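Local coordinates for protein kallistatin (Homo sapiens, PDB 6F4V) that inhibits the serine protease tissue kallikrein by forming an equimolar, stable complex with it and being cleaved at its reactive site, as a member of the serpin family, at residues S100-F105 with N125-V130; K175-S180 with L270-F275; Q285-L290 with D294-W299. All blocks are in the same frame, centred on the assembly; numbering follows the deposited sequence.

Contact 1 (S100-F105 with N125-V130); sequences SHNLKF and NFYDTV
His101 and Asn125 bring the two backbones closest, their CA atoms 5.7 Å apart, where neighbouring parallel strands of the large serpin beta-sheet run out into loops. Segment 100-105 leaves strand 89-100 on its way to helix 107-117; segment 125-130 follows the edge strand 120-124 and leads into helix 129-143. A backbone hydrogen bond between His101 and Thr124 continues the strand pairing up to the contact. Beyond it, residues 125-128 form a type I beta turn, and Asp128 serves as N-cap of helix 129-143, its OD1 accepting from Gly131 N. Asn125 tightens the turn from within: its OD1 accepts from Tyr127 N at 3.2 Å in an Asx turn, with the donor standing well above the carbonyl plane rather than in it.

Side chains take part in the contact at three places. Phe126 carries the buried part, presenting the edge of its ring to Ser100, whose N lies 3.6 Å from Phe126 CE2, near the ring plane. With CG anti to the carbonyl carbon (chi1 -74°), the ring comes close to Ser100 and also packs on Val159 and Val162 of strand 159-172. On the exposed side, the His101 ring approaches the backbone of Asn125 obliquely, with ND1 3.7 Å from Asn125 N. Asn102 and Tyr127 cross at about a right angle, their amide and ring planes 53° apart, and Asn102 ND2 lies 3.7 Å from Tyr127 CE2, a van der Waals approach. The polar link between the segments is indirect: one water accepts from Phe126 N at 3.1 Å and sits at a short 2.5 Å from Ser100 OG.

Contact 2 (K175-S180 with L270-F275); sequences KPFISS and LHLPKF
Phe177, in the loop between strands 159-172 and 183-188, brings the end of its ring against Leu270 and Leu272, on the part of strand 269-282 that lies in serpin beta-sheet C, next to strand 193-202. The contact between the two segments is apolar and buried. Phe177 CZ lies 3.8 Å from Leu270 CD2 and 3.7 Å from Leu272 CD2, so two methyl groups from alternate residues of one strand converge on a single ring carbon. Both approach obliquely, and each leucine crosses the phenylalanine at about a right angle. In both leucines CG is anti to the backbone N (chi1 174° in Leu270, -178° in Leu272), and with chi2 near +60° CD2 is the methyl that reaches the ring.

Aromatic and further apolar packing surrounds this meeting point. Phe177 makes an edge-to-face stack with Trp173 and touches Met200 and Met222; an alanine here would probably leave the CD2 methyls of both leucines without their shared ring and open a gap beside Trp173.

Backbone hydrogen bonds hold the parts in place, Phe177 pairing with Glu326, Leu270 with Gln202 and Leu272 with Met200. Leu270 and His271 also join a parallel ladder with a strand of another protein chain, so the sheet continues across that interface. Besides its methyl, Leu272 presents CB to the same ring carbon, 4.0 Å from Phe177 CZ.

Contact 3 (Q285-L290 with D294-W299); sequences QILPRL and DLFSKW
Phe296 reaches across to Leu287 and Pro288, its ring resting against both. Ring atoms CD2 and CE2 do the touching: Phe296 CE2 lies 3.8 Å from Leu287 CB, while CG and CD of Pro288 are both 4.1 Å from Phe296 CD2. Both partners come in obliquely, and the proline crosses the phenylalanine at about a right angle. In Phe296, CG stands anti to the carbonyl carbon (chi1 -67°), and the ring ends against Leu287 and Pro288. Leu287 has its CG likewise anti to the carbonyl carbon, but it is CB that meets the ring.

In the serpin fold this joins the chain following strand 269-282 and helix 283-286 to the loop before strand 312-324, with three residues between the two segments. Tyr40 of helix 33-44 touches both Leu287 and Phe296, and Ala313 of strand 312-324 also packs on Phe296, tying the pair to the body of the fold.

Polar side chains fix the shape of each segment. Residues 294-297 make a type I beta turn, in which Asp294 O accepts from both Ser297 N and Ser297 OG, the latter at 2.7 Å. The same hydroxyl oxygen, Ser297 OG, takes the N-H of Trp299, with N 3.0 Å away, closing an ST turn. Arg289 folds back along its own segment and forms a salt bridge with Glu23 through NE, while its NH1 donates to Gln285 O at 2.7 Å, in the carbonyl plane but 26° out of the guanidinium plane.

Overall arrangement
Along the chain the three contacts come in series, all within the one serpin fold. Contacts 1 and 2 lie on opposite sides of the chain's centre, their own centres about 48 Å apart: contact 1 sits at the end of the large sheet A, contact 2 in sheet C. Strand 269-282 runs from sheet C into sheet A and on into helix 283-286, where contact 3 begins, about 42 Å from contact 2 between centres. Contacts 1 and 3 are nearer, with about 25 Å between centres. None touches another. Strand 328-340 lies between strands 159-172 and 312-324 in sheet A, consistent with the inserted reactive loop of a cleaved serpin.

Contact 1 (S100-F105 with N125-V130)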
loop_
_atom_site.group_PDB
_atom_site.type_symbol
_atom_site.label_atom_id
_atom_site.label_comp_id
_atom_site.label_asym_id
_atom_site.label_seq_id
_atom_site.Cartn_x
_atom_site.Cartn_y
_atom_site.Cartn_z
ATOM N N SER A 100 -14.192 -16.888 15.216
ATOM C CA SER A 100 -14.959 -18.135 15.278
ATOM C C SER A 100 -16.082 -17.990 16.320
ATOM O O SER A 100 -15.821 -17.549 17.434
ATOM C CB SER A 100 -14.044 -19.312 15.648
ATOM O OG SER A 100 -14.777 -20.535 15.731
ATOM N N HIS A 101 -17.320 -18.314 15.935
ATOM C CA HIS A 101 -18.445 -18.420 16.888
ATOM C C HIS A 101 -18.147 -19.282 18.130
ATOM O O HIS A 101 -18.710 -19.027 19.181
ATOM C CB HIS A 101 -19.716 -18.989 16.208
ATOM C CG HIS A 101 -20.610 -17.948 15.601
ATOM N ND1 HIS A 101 -21.055 -18.018 14.296
ATOM C CD2 HIS A 101 -21.169 -16.830 16.129
ATOM C CE1 HIS A 101 -21.832 -16.978 14.039
ATOM N NE2 HIS A 101 -21.913 -16.238 15.133
ATOM N N ASN A 102 -17.292 -20.295 18.007
ATOM C CA ASN A 102 -17.021 -21.243 19.106
ATOM C C ASN A 102 -16.066 -20.726 20.170
ATOM O O ASN A 102 -16.353 -20.794 21.365
ATOM C CB ASN A 102 -16.416 -22.547 18.551
ATOM C CG ASN A 102 -17.395 -23.336 17.706
ATOM O OD1 ASN A 102 -18.579 -23.405 18.021
ATOM N ND2 ASN A 102 -16.903 -23.942 16.627
ATOM N N LEU A 103 -14.929 -20.224 19.704
ATOM C CA LEU A 103 -13.716 -20.098 20.495
ATOM C C LEU A 103 -13.764 -18.918 21.476
ATOM O O LEU A 103 -14.408 -17.893 21.210
ATOM C CB LEU A 103 -12.542 -19.946 19.524
ATOM C CG LEU A 103 -11.094 -20.063 20.000
ATOM C CD1 LEU A 103 -10.727 -21.524 20.206
ATOM C CD2 LEU A 103 -10.160 -19.425 18.983
ATOM N N LYS A 104 -13.090 -19.077 22.613
ATOM C CA LYS A 104 -12.963 -18.004 23.605
ATOM C C LYS A 104 -11.689 -17.217 23.283
ATOM O O LYS A 104 -10.567 -17.731 23.435
ATOM C CB LYS A 104 -12.896 -18.573 25.030
ATOM C CG LYS A 104 -12.897 -17.534 26.150
ATOM C CD LYS A 104 -14.049 -16.532 26.026
ATOM C CE LYS A 104 -14.453 -15.922 27.358
ATOM N NZ LYS A 104 -13.436 -14.966 27.873
ATOM N N PHE A 105 -11.871 -15.982 22.831
ATOM C CA PHE A 105 -10.742 -15.095 22.538
ATOM C C PHE A 105 -10.393 -14.310 23.784
ATOM O O PHE A 105 -11.279 -14.005 24.593
ATOM C CB PHE A 105 -11.072 -14.160 21.384
ATOM C CG PHE A 105 -11.184 -14.876 20.066
ATOM C CD1 PHE A 105 -12.393 -15.423 19.663
ATOM C CD2 PHE A 105 -10.069 -15.041 19.257
ATOM C CE1 PHE A 105 -12.498 -16.098 18.458
ATOM C CE2 PHE A 105 -10.161 -15.712 18.052
ATOM C CZ PHE A 105 -11.373 -16.245 17.649
ATOM N N ASN A 125 -19.027 -18.639 11.294
ATOM C CA ASN A 125 -18.859 -20.084 11.409
ATOM C C ASN A 125 -17.859 -20.536 10.360
ATOM O O ASN A 125 -18.190 -20.638 9.179
ATOM C CB ASN A 125 -20.216 -20.783 11.224
ATOM C CG ASN A 125 -20.110 -22.287 11.241
ATOM O OD1 ASN A 125 -19.124 -22.855 11.717
ATOM N ND2 ASN A 125 -21.147 -22.953 10.729
ATOM N N PHE A 126 -16.631 -20.826 10.790
ATOM C CA PHE A 126 -15.578 -21.250 9.849
ATOM C C PHE A 126 -15.758 -22.662 9.256
ATOM O O PHE A 126 -15.045 -23.028 8.317
ATOM C CB PHE A 126 -14.184 -21.058 10.470
ATOM C CG PHE A 126 -13.738 -19.597 10.528
ATOM C CD1 PHE A 126 -13.293 -18.946 9.386
ATOM C CD2 PHE A 126 -13.762 -18.883 11.725
ATOM C CE1 PHE A 126 -12.886 -17.612 9.440
ATOM C CE2 PHE A 126 -13.348 -17.553 11.782
ATOM C CZ PHE A 126 -12.920 -16.921 10.629
ATOM N N TYR A 127 -16.693 -23.457 9.799
ATOM C CA TYR A 127 -17.121 -24.710 9.129
ATOM C C TYR A 127 -17.811 -24.404 7.804
ATOM O O TYR A 127 -17.683 -25.156 6.843
ATOM C CB TYR A 127 -18.062 -25.556 10.011
ATOM C CG TYR A 127 -17.493 -25.977 11.355
ATOM C CD1 TYR A 127 -16.223 -26.575 11.456
ATOM C CD2 TYR A 127 -18.239 -25.802 12.539
ATOM C CE1 TYR A 127 -15.707 -26.961 12.695
ATOM C CE2 TYR A 127 -17.731 -26.188 13.778
ATOM C CZ TYR A 127 -16.468 -26.767 13.850
ATOM O OH TYR A 127 -15.974 -27.141 15.080
ATOM N N ASP A 128 -18.539 -23.290 7.762
ATOM C CA ASP A 128 -19.123 -22.766 6.533
ATOM C C ASP A 128 -18.067 -21.912 5.796
ATOM O O ASP A 128 -18.064 -20.684 5.870
ATOM C CB ASP A 128 -20.382 -21.962 6.875
ATOM C CG ASP A 128 -21.152 -21.499 5.653
ATOM O OD1 ASP A 128 -20.749 -21.778 4.503
ATOM O OD2 ASP A 128 -22.177 -20.816 5.861
ATOM N N THR A 129 -17.184 -22.600 5.089
ATOM C CA THR A 129 -16.117 -21.975 4.321
ATOM C C THR A 129 -16.671 -21.028 3.255
ATOM O O THR A 129 -16.217 -19.883 3.146
ATOM C CB THR A 129 -15.220 -23.060 3.698
ATOM O OG1 THR A 129 -14.675 -23.864 4.752
ATOM C CG2 THR A 129 -14.070 -22.442 2.890
ATOM N N VAL A 130 -17.672 -21.479 2.497
ATOM C CA VAL A 130 -18.253 -20.655 1.427
ATOM C C VAL A 130 -18.895 -19.367 1.976
ATOM O O VAL A 130 -18.634 -18.261 1.468
ATOM C CB VAL A 130 -19.262 -21.463 0.569
ATOM C CG1 VAL A 130 -20.093 -20.562 -0.345
ATOM C CG2 VAL A 130 -18.516 -22.500 -0.262
HETATM O O HOH W 1 -16.207 -21.216 13.797
#

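Contact 2 (K175-S180 with L270-F275)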
loop_
_atom_site.group_PDB
_atom_site.type_symbol
_atom_site.label_atom_id
_atom_site.label_comp_id
_atom_site.label_asym_id
_atom_site.label_seq_id
_atom_site.Cartn_x
_atom_site.Cartn_y
_atom_site.Cartn_z
ATOM N N LYS A 175 -4.273 20.130 -10.000
ATOM C CA LYS A 175 -4.130 20.576 -11.393
ATOM C C LYS A 175 -4.663 19.481 -12.354
ATOM O O LYS A 175 -3.890 18.668 -12.895
ATOM C CB LYS A 175 -2.662 20.885 -11.677
ATOM C CG LYS A 175 -2.099 22.076 -10.898
ATOM C CD LYS A 175 -0.582 22.010 -10.812
ATOM C CE LYS A 175 -0.020 23.007 -9.798
ATOM N NZ LYS A 175 0.096 24.341 -10.414
ATOM N N PRO A 176 -5.983 19.439 -12.530
ATOM C CA PRO A 176 -6.566 18.382 -13.338
ATOM C C PRO A 176 -6.371 18.562 -14.835
ATOM O O PRO A 176 -5.952 19.643 -15.302
ATOM C CB PRO A 176 -8.059 18.455 -13.001
ATOM C CG PRO A 176 -8.305 19.875 -12.609
ATOM C CD PRO A 176 -7.010 20.352 -11.980
ATOM N N PHE A 177 -6.674 17.492 -15.561
ATOM C CA PHE A 177 -6.581 17.444 -17.005
ATOM C C PHE A 177 -7.986 17.708 -17.573
ATOM O O PHE A 177 -8.999 17.472 -16.899
ATOM C CB PHE A 177 -6.106 16.072 -17.484
ATOM C CG PHE A 177 -4.760 15.661 -16.948
ATOM C CD1 PHE A 177 -4.628 15.141 -15.654
ATOM C CD2 PHE A 177 -3.623 15.759 -17.738
ATOM C CE1 PHE A 177 -3.383 14.762 -15.169
ATOM C CE2 PHE A 177 -2.384 15.383 -17.249
ATOM C CZ PHE A 177 -2.267 14.878 -15.969
ATOM N N ILE A 178 -8.022 18.207 -18.802
ATOM C CA ILE A 178 -9.287 18.460 -19.529
ATOM C C ILE A 178 -9.515 17.225 -20.385
ATOM O O ILE A 178 -8.701 16.883 -21.249
ATOM C CB ILE A 178 -9.196 19.793 -20.326
ATOM C CG1 ILE A 178 -9.054 20.984 -19.355
ATOM C CG2 ILE A 178 -10.425 20.024 -21.204
ATOM C CD1 ILE A 178 -8.311 22.175 -19.936
ATOM N N SER A 179 -10.602 16.516 -20.118
ATOM C CA SER A 179 -10.819 15.203 -20.710
ATOM C C SER A 179 -11.020 15.219 -22.232
ATOM O O SER A 179 -10.683 14.248 -22.891
ATOM C CB SER A 179 -11.970 14.477 -20.020
ATOM O OG SER A 179 -13.208 15.056 -20.362
ATOM N N SER A 180 -11.503 16.329 -22.788
ATOM C CA SER A 180 -11.575 16.490 -24.267
ATOM C C SER A 180 -10.195 16.405 -24.951
ATOM O O SER A 180 -10.105 16.112 -26.135
ATOM C CB SER A 180 -12.282 17.813 -24.639
ATOM O OG SER A 180 -11.482 18.936 -24.315
ATOM N N LEU A 270 2.665 18.057 -20.068
ATOM C CA LEU A 270 2.585 16.775 -19.352
ATOM C C LEU A 270 1.649 15.836 -20.080
ATOM O O LEU A 270 0.480 16.154 -20.269
ATOM C CB LEU A 270 2.065 17.008 -17.924
ATOM C CG LEU A 270 1.773 15.773 -17.077
ATOM C CD1 LEU A 270 3.008 14.896 -16.955
ATOM C CD2 LEU A 270 1.300 16.206 -15.710
ATOM N N HIS A 271 2.166 14.697 -20.497
ATOM C CA HIS A 271 1.372 13.638 -21.090
ATOM C C HIS A 271 1.396 12.500 -20.108
ATOM O O HIS A 271 2.474 11.985 -19.805
ATOM C CB HIS A 271 1.985 13.162 -22.413
ATOM C CG HIS A 271 2.220 14.259 -23.404
ATOM N ND1 HIS A 271 1.483 14.390 -24.564
ATOM C CD2 HIS A 271 3.123 15.268 -23.414
ATOM C CE1 HIS A 271 1.918 15.445 -25.240
ATOM N NE2 HIS A 271 2.922 15.984 -24.567
ATOM N N LEU A 272 0.227 12.096 -19.621
ATOM C CA LEU A 272 0.133 11.104 -18.559
ATOM C C LEU A 272 -1.004 10.183 -18.901
ATOM O O LEU A 272 -2.085 10.670 -19.227
ATOM C CB LEU A 272 -0.092 11.779 -17.219
ATOM C CG LEU A 272 -0.165 10.890 -15.954
ATOM C CD1 LEU A 272 1.194 10.273 -15.636
ATOM C CD2 LEU A 272 -0.674 11.711 -14.768
ATOM N N PRO A 273 -0.783 8.859 -18.868
ATOM C CA PRO A 273 -1.898 8.028 -19.274
ATOM C C PRO A 273 -3.028 8.018 -18.277
ATOM O O PRO A 273 -2.811 8.181 -17.064
ATOM C CB PRO A 273 -1.298 6.619 -19.416
ATOM C CG PRO A 273 0.173 6.770 -19.241
ATOM C CD PRO A 273 0.426 8.070 -18.579
ATOM N N LYS A 274 -4.219 7.833 -18.820
ATOM C CA LYS A 274 -5.389 7.440 -18.062
ATOM C C LYS A 274 -5.329 5.922 -18.038
ATOM O O LYS A 274 -5.232 5.295 -19.096
ATOM C CB LYS A 274 -6.662 7.903 -18.771
ATOM C CG LYS A 274 -7.950 7.448 -18.106
ATOM C CD LYS A 274 -9.159 7.971 -18.871
ATOM C CE LYS A 274 -10.452 7.428 -18.282
ATOM N NZ LYS A 274 -11.623 7.948 -19.036
ATOM N N PHE A 275 -5.392 5.323 -16.856
ATOM C CA PHE A 275 -5.129 3.885 -16.738
ATOM C C PHE A 275 -5.530 3.322 -15.400
ATOM O O PHE A 275 -5.733 4.051 -14.409
ATOM C CB PHE A 275 -3.610 3.584 -16.936
ATOM C CG PHE A 275 -2.756 4.010 -15.786
ATOM C CD1 PHE A 275 -2.348 5.317 -15.668
ATOM C CD2 PHE A 275 -2.398 3.114 -14.777
ATOM C CE1 PHE A 275 -1.584 5.752 -14.595
ATOM C CE2 PHE A 275 -1.631 3.542 -13.698
ATOM C CZ PHE A 275 -1.245 4.873 -13.586
#

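Contact 3 (Q285-L290 with D294-W299)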
loop_
_atom_site.group_PDB
_atom_site.type_symbol
_atom_site.label_atom_id
_atom_site.label_comp_id
_atom_site.label_asym_id
_atom_site.label_seq_id
_atom_site.Cartn_x
_atom_site.Cartn_y
_atom_site.Cartn_z
ATOM N N GLN A 285 3.625 -16.404 1.345
ATOM C CA GLN A 285 4.715 -16.864 0.480
ATOM C C GLN A 285 5.846 -15.851 0.316
ATOM O O GLN A 285 6.993 -16.252 0.113
ATOM C CB GLN A 285 4.172 -17.339 -0.886
ATOM C CG GLN A 285 3.325 -18.605 -0.762
ATOM C CD GLN A 285 2.577 -18.975 -2.047
ATOM O OE1 GLN A 285 2.662 -18.270 -3.044
ATOM N NE2 GLN A 285 1.823 -20.087 -2.014
ATOM N N ILE A 286 5.555 -14.562 0.479
ATOM C CA ILE A 286 6.534 -13.482 0.289
ATOM C C ILE A 286 7.253 -13.043 1.561
ATOM O O ILE A 286 8.473 -12.919 1.576
ATOM C CB ILE A 286 5.839 -12.245 -0.346
ATOM C CG1 ILE A 286 5.336 -12.569 -1.761
ATOM C CG2 ILE A 286 6.757 -11.014 -0.380
ATOM C CD1 ILE A 286 4.239 -11.614 -2.235
ATOM N N LEU A 287 6.504 -12.819 2.633
ATOM C CA LEU A 287 7.049 -12.214 3.832
ATOM C C LEU A 287 8.106 -12.998 4.566
ATOM O O LEU A 287 8.921 -12.387 5.227
ATOM C CB LEU A 287 5.953 -11.789 4.797
ATOM C CG LEU A 287 5.037 -10.649 4.338
ATOM C CD1 LEU A 287 4.050 -10.350 5.438
ATOM C CD2 LEU A 287 5.746 -9.387 3.910
ATOM N N PRO A 288 8.162 -14.339 4.421
ATOM C CA PRO A 288 9.312 -15.004 5.028
ATOM C C PRO A 288 10.669 -14.485 4.525
ATOM O O PRO A 288 11.669 -14.604 5.243
ATOM C CB PRO A 288 9.111 -16.478 4.627
ATOM C CG PRO A 288 7.638 -16.606 4.540
ATOM C CD PRO A 288 7.194 -15.315 3.895
ATOM N N ARG A 289 10.712 -13.923 3.315
ATOM C CA ARG A 289 11.926 -13.317 2.794
ATOM C C ARG A 289 12.144 -11.860 3.180
ATOM O O ARG A 289 13.147 -11.289 2.769
ATOM C CB ARG A 289 11.998 -13.508 1.289
ATOM C CG ARG A 289 12.128 -14.970 0.927
ATOM C CD ARG A 289 12.294 -15.215 -0.563
ATOM N NE ARG A 289 11.216 -14.695 -1.398
ATOM C CZ ARG A 289 9.967 -15.170 -1.441
ATOM N NH1 ARG A 289 9.569 -16.170 -0.658
ATOM N NH2 ARG A 289 9.080 -14.608 -2.249
ATOM N N LEU A 290 11.249 -11.279 3.988
ATOM C CA LEU A 290 11.396 -9.917 4.501
ATOM C C LEU A 290 11.440 -9.863 6.019
ATOM O O LEU A 290 11.116 -8.836 6.599
ATOM C CB LEU A 290 10.238 -9.049 3.994
ATOM C CG LEU A 290 10.187 -8.820 2.501
ATOM C CD1 LEU A 290 8.938 -8.063 2.080
ATOM C CD2 LEU A 290 11.437 -8.079 2.037
ATOM N N ASP A 294 9.755 -16.437 11.445
ATOM C CA ASP A 294 9.147 -16.927 12.689
ATOM C C ASP A 294 7.639 -17.017 12.576
ATOM O O ASP A 294 7.048 -18.057 12.891
ATOM C CB ASP A 294 9.518 -16.094 13.910
ATOM C CG ASP A 294 8.800 -16.571 15.177
ATOM O OD1 ASP A 294 9.272 -17.585 15.734
ATOM O OD2 ASP A 294 7.770 -15.956 15.585
ATOM N N LEU A 295 7.009 -15.931 12.131
ATOM C CA LEU A 295 5.551 -15.873 12.097
ATOM C C LEU A 295 4.916 -16.988 11.272
ATOM O O LEU A 295 3.839 -17.525 11.637
ATOM C CB LEU A 295 5.068 -14.486 11.587
ATOM C CG LEU A 295 3.565 -14.336 11.391
ATOM C CD1 LEU A 295 2.838 -14.558 12.711
ATOM C CD2 LEU A 295 3.186 -12.962 10.843
ATOM N N PHE A 296 5.549 -17.316 10.159
ATOM C CA PHE A 296 5.036 -18.341 9.238
ATOM C C PHE A 296 5.597 -19.738 9.494
ATOM O O PHE A 296 5.434 -20.620 8.653
ATOM C CB PHE A 296 5.273 -17.892 7.802
ATOM C CG PHE A 296 4.441 -16.693 7.446
ATOM C CD1 PHE A 296 3.075 -16.836 7.256
ATOM C CD2 PHE A 296 4.996 -15.431 7.393
ATOM C CE1 PHE A 296 2.274 -15.717 6.993
ATOM C CE2 PHE A 296 4.212 -14.327 7.078
ATOM C CZ PHE A 296 2.855 -14.477 6.876
ATOM N N SER A 297 6.188 -19.949 10.661
ATOM C CA SER A 297 6.771 -21.243 11.022
ATOM C C SER A 297 5.922 -21.939 12.051
ATOM O O SER A 297 5.019 -21.354 12.649
ATOM C CB SER A 297 8.178 -21.037 11.587
ATOM O OG SER A 297 8.110 -20.534 12.915
ATOM N N LYS A 298 6.269 -23.205 12.292
ATOM C CA LYS A 298 5.688 -23.979 13.352
ATOM C C LYS A 298 5.993 -23.425 14.763
ATOM O O LYS A 298 5.392 -23.890 15.761
ATOM C CB LYS A 298 6.189 -25.434 13.221
ATOM C CG LYS A 298 7.649 -25.650 13.599
ATOM C CD LYS A 298 8.098 -27.093 13.357
ATOM C CE LYS A 298 8.338 -27.424 11.925
ATOM N NZ LYS A 298 9.551 -26.747 11.427
ATOM N N TRP A 299 6.928 -22.470 14.871
ATOM C CA TRP A 299 7.374 -21.944 16.149
ATOM C C TRP A 299 6.691 -20.662 16.631
ATOM O O TRP A 299 6.918 -20.245 17.756
ATOM C CB TRP A 299 8.884 -21.725 16.114
ATOM C CG TRP A 299 9.591 -22.938 15.649
ATOM C CD1 TRP A 299 10.176 -23.132 14.448
ATOM C CD2 TRP A 299 9.733 -24.166 16.377
ATOM N NE1 TRP A 299 10.717 -24.407 14.393
ATOM C CE2 TRP A 299 10.441 -25.060 15.559
ATOM C CE3 TRP A 299 9.317 -24.590 17.639
ATOM C CZ2 TRP A 299 10.770 -26.361 15.969
ATOM C CZ3 TRP A 299 9.654 -25.923 18.044
ATOM C CH2 TRP A 299 10.355 -26.749 17.221
#